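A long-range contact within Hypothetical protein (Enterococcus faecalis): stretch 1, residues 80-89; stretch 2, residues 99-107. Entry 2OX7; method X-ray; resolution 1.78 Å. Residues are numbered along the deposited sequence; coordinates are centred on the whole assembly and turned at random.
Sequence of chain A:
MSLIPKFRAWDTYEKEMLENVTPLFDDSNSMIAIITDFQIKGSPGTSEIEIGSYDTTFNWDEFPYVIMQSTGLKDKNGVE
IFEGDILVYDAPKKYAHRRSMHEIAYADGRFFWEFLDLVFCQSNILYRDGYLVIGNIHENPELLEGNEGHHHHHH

Stretch 1 80-89: EIFEGDILVY
Stretch 2 (99-107) RSMHEIAYA

Two strands of one chain, 85-89 and 101-107, run antiparallel with an angle of 143° between their N-to-C directions, and their axes approach to 4.5 Å. Before the first strand lies a shorter one, 80-82, joined to it by a type II beta turn from Phe82 to Asp85. Most of both stretches holds extended phi/psi values, such as -119/124 at Ile86, -110/148 at Leu87 and -142/131 at His102. The exception is Gly84 at 86/-16, the left-handed position of the turn, where a CB would be jammed against the preceding carbonyl oxygen; these angles by themselves call for glycine. The turn closes with Asp85 N donating to Phe82 O at 3.0 Å, and the Asp85 side chain (chi1 -80°, chi2 -20°) reinforces it by accepting from Phe82 N at its OD2, 2.8 Å away.

The register is set by Leu87 opposite His102, a hydrogen-bonded pair with CA atoms 5.3 Å apart. Leu87 N donates to His102 O at 2.8 Å, nearly straight at 175°, and His102 N returns a bond to Leu87 O at 2.9 Å. Ile86 and Glu103 form the neighbouring non-hydrogen-bonded pair, with a shorter CA-CA distance of 4.4 Å. Beyond it, Ile104 uses both of its backbone polar atoms: its N donates to Asp85 O at 2.8 Å, and its O accepts from Gly84 N at 2.9 Å, so the second strand bonds to the turn as well as to the strand that follows. CA-H...O contacts supplement this ladder, with Glu103 CA 3.4 Å from Asp85 O, Ile86 CA 3.5 Å from His102 O and Met101 CA 3.4 Å from Leu87 O.

Side chains alternate across the sheet. Leu87 and His102 share one face; Ile86, Val88, Met101 and Glu103 occupy the other. There, selenomethionine Met101, extended along its length (m, t, t), meets two branched residues diagonally and directly: its CB lies 3.7 Å from Ile86 CG2 and its CG a tight 3.2 Å from Val88 CG1. Ile86 is m, t and Val88 is m.

Ile104 gives up the largest area to the contact, 108 Å². Its CB points toward the first stretch, and with both chi angles m its CG1 reaches 3.6 Å from Leu87 CD1 and 3.8 Å from Ile81 CG2. Leu87 (m, p) and Ile81 (m, t) thus bring apolar groups from both strands of the first stretch onto one isoleucine.

At one end of the contact, Glu83 (m, t, chi3 -92°) reaches Tyr106 through a water, which donates to Glu83 OE2 at 2.5 Å and accepts from Tyr106 N at 3.0 Å; Glu83 OE2 also lies 3.7 Å from Tyr106 CB. At the other end the contact is one of packing: Arg99 (m, t, m) points its CB toward the first stretch and brings CD within 3.5 Å of Tyr89 O.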

# COMPACT_ATOMS: atom_id res chain seq x y z
N GLU A 80 -6.24 -11.76 -17.94
CA GLU A 80 -6.61 -10.54 -17.22
C GLU A 80 -7.22 -10.98 -15.90
O GLU A 80 -8.03 -11.87 -15.88
CB GLU A 80 -7.63 -9.73 -18.04
CG GLU A 80 -7.69 -8.25 -17.67
CD GLU A 80 -8.25 -7.32 -18.78
OE1 GLU A 80 -8.32 -7.74 -19.99
OE2 GLU A 80 -8.64 -6.17 -18.46
N ILE A 81 -6.77 -10.36 -14.80
CA ILE A 81 -7.22 -10.72 -13.45
C ILE A 81 -8.38 -9.79 -13.07
O ILE A 81 -8.25 -8.56 -13.12
CB ILE A 81 -6.08 -10.51 -12.44
CG1 ILE A 81 -4.96 -11.53 -12.71
CG2 ILE A 81 -6.61 -10.70 -10.97
CD1 ILE A 81 -3.64 -11.10 -11.99
N PHE A 82 -9.52 -10.39 -12.70
CA PHE A 82 -10.71 -9.63 -12.29
C PHE A 82 -10.96 -9.76 -10.79
O PHE A 82 -10.57 -10.76 -10.14
CB PHE A 82 -11.97 -10.26 -12.96
CG PHE A 82 -12.13 -9.90 -14.40
CD1 PHE A 82 -13.11 -8.99 -14.78
CD2 PHE A 82 -11.31 -10.47 -15.36
CE1 PHE A 82 -13.29 -8.66 -16.14
CE2 PHE A 82 -11.46 -10.13 -16.75
CZ PHE A 82 -12.44 -9.21 -17.13
N GLU A 83 -11.74 -8.82 -10.27
CA GLU A 83 -12.28 -9.03 -8.92
C GLU A 83 -12.97 -10.40 -8.90
O GLU A 83 -13.65 -10.80 -9.89
CB GLU A 83 -13.37 -8.01 -8.59
CG GLU A 83 -13.05 -6.55 -8.68
CD GLU A 83 -14.32 -5.72 -8.37
OE1 GLU A 83 -15.10 -5.35 -9.30
OE2 GLU A 83 -14.55 -5.50 -7.16
N GLY A 84 -12.89 -11.07 -7.76
CA GLY A 84 -13.52 -12.41 -7.59
C GLY A 84 -12.65 -13.57 -8.05
O GLY A 84 -12.91 -14.73 -7.69
N ASP A 85 -11.60 -13.29 -8.84
CA ASP A 85 -10.67 -14.35 -9.21
C ASP A 85 -9.95 -14.92 -8.02
O ASP A 85 -9.73 -14.24 -7.01
CB ASP A 85 -9.64 -13.88 -10.25
CG ASP A 85 -10.20 -13.87 -11.69
OD1 ASP A 85 -11.22 -14.55 -11.98
OD2 ASP A 85 -9.59 -13.22 -12.56
N ILE A 86 -9.49 -16.16 -8.17
CA ILE A 86 -8.66 -16.84 -7.15
C ILE A 86 -7.31 -17.19 -7.76
O ILE A 86 -7.24 -17.82 -8.86
CB ILE A 86 -9.39 -18.14 -6.63
CG1 ILE A 86 -10.71 -17.76 -5.93
CG2 ILE A 86 -8.40 -19.00 -5.77
CD1 ILE A 86 -11.74 -18.96 -5.78
N LEU A 87 -6.23 -16.71 -7.12
CA LEU A 87 -4.87 -16.91 -7.67
C LEU A 87 -4.09 -17.88 -6.81
O LEU A 87 -4.29 -17.92 -5.58
CB LEU A 87 -4.11 -15.59 -7.71
CG LEU A 87 -4.41 -14.68 -8.91
CD1 LEU A 87 -5.85 -14.24 -9.04
CD2 LEU A 87 -3.52 -13.47 -8.67
N VAL A 88 -3.21 -18.64 -7.43
CA VAL A 88 -2.27 -19.48 -6.70
C VAL A 88 -0.86 -19.20 -7.14
O VAL A 88 -0.63 -18.88 -8.31
CB VAL A 88 -2.55 -20.99 -6.90
CG1 VAL A 88 -3.83 -21.34 -6.18
CG2 VAL A 88 -2.54 -21.36 -8.38
N TYR A 89 0.08 -19.34 -6.22
CA TYR A 89 1.50 -19.26 -6.55
C TYR A 89 1.96 -20.53 -7.27
O TYR A 89 1.75 -21.67 -6.78
CB TYR A 89 2.31 -19.06 -5.26
CG TYR A 89 3.75 -18.79 -5.53
CD1 TYR A 89 4.15 -17.61 -6.16
CD2 TYR A 89 4.74 -19.70 -5.14
CE1 TYR A 89 5.48 -17.36 -6.42
CE2 TYR A 89 6.06 -19.45 -5.40
CZ TYR A 89 6.43 -18.27 -6.01
OH TYR A 89 7.78 -18.01 -6.27
N ARG A 99 -1.50 -25.90 -2.97
CA ARG A 99 -0.88 -24.58 -3.00
C ARG A 99 -1.86 -23.57 -2.39
O ARG A 99 -3.05 -23.78 -2.44
CB ARG A 99 -0.46 -24.27 -4.44
CG ARG A 99 0.56 -25.32 -4.93
CD ARG A 99 1.13 -25.06 -6.30
NE ARG A 99 0.09 -25.25 -7.31
CZ ARG A 99 0.32 -25.26 -8.62
NH1 ARG A 99 1.55 -25.11 -9.08
NH2 ARG A 99 -0.69 -25.41 -9.46
N SER A 100 -1.36 -22.49 -1.78
CA SER A 100 -2.26 -21.56 -1.07
C SER A 100 -2.94 -20.64 -2.07
O SER A 100 -2.34 -20.23 -3.06
CB SER A 100 -1.49 -20.71 -0.07
OG SER A 100 -0.47 -20.02 -0.77
N MSE A 101 -4.19 -20.30 -1.78
CA MSE A 101 -5.03 -19.60 -2.76
C MSE A 101 -5.44 -18.27 -2.18
O MSE A 101 -5.62 -18.16 -0.96
CB MSE A 101 -6.26 -20.44 -3.06
CG MSE A 101 -5.91 -21.66 -3.83
SE MSE A 101 -7.40 -22.84 -4.04
CE MSE A 101 -6.36 -24.23 -4.86
N HIS A 102 -5.60 -17.27 -3.03
CA HIS A 102 -6.00 -15.97 -2.54
C HIS A 102 -6.97 -15.34 -3.51
O HIS A 102 -6.73 -15.31 -4.70
CB HIS A 102 -4.77 -15.07 -2.40
CG HIS A 102 -3.64 -15.75 -1.70
ND1 HIS A 102 -3.51 -15.74 -0.33
CD2 HIS A 102 -2.63 -16.51 -2.17
CE1 HIS A 102 -2.45 -16.45 0.02
NE2 HIS A 102 -1.89 -16.92 -1.08
N GLU A 103 -8.07 -14.85 -2.97
CA GLU A 103 -9.13 -14.18 -3.71
C GLU A 103 -8.78 -12.71 -3.98
O GLU A 103 -8.22 -12.01 -3.11
CB GLU A 103 -10.36 -14.21 -2.80
CG GLU A 103 -11.59 -13.57 -3.34
CD GLU A 103 -12.76 -13.63 -2.33
OE1 GLU A 103 -13.70 -12.87 -2.54
OE2 GLU A 103 -12.70 -14.39 -1.32
N ILE A 104 -9.14 -12.22 -5.15
CA ILE A 104 -8.96 -10.80 -5.47
C ILE A 104 -10.18 -10.02 -5.04
O ILE A 104 -11.35 -10.37 -5.37
CB ILE A 104 -8.69 -10.61 -6.97
CG1 ILE A 104 -7.48 -11.46 -7.39
CG2 ILE A 104 -8.48 -9.13 -7.32
CD1 ILE A 104 -6.17 -11.18 -6.59
N ALA A 105 -9.93 -8.94 -4.31
CA ALA A 105 -11.03 -8.04 -3.93
C ALA A 105 -10.64 -6.57 -4.15
O ALA A 105 -9.47 -6.28 -4.46
CB ALA A 105 -11.42 -8.32 -2.49
N TYR A 106 -11.62 -5.66 -4.06
CA TYR A 106 -11.35 -4.24 -4.04
C TYR A 106 -11.83 -3.66 -2.71
O TYR A 106 -12.92 -4.01 -2.24
CB TYR A 106 -12.08 -3.51 -5.17
CG TYR A 106 -11.82 -2.02 -5.20
CD1 TYR A 106 -10.81 -1.48 -5.98
CD2 TYR A 106 -12.60 -1.12 -4.43
CE1 TYR A 106 -10.55 -0.13 -6.02
CE2 TYR A 106 -12.36 0.25 -4.47
CZ TYR A 106 -11.34 0.73 -5.26
OH TYR A 106 -11.07 2.07 -5.33
N ALA A 107 -11.03 -2.78 -2.10
CA ALA A 107 -11.55 -2.03 -0.94
C ALA A 107 -10.75 -0.79 -0.78
O ALA A 107 -9.50 -0.82 -0.90
CB ALA A 107 -11.44 -2.86 0.31
O HOH W 1 -14.37 -6.61 -4.88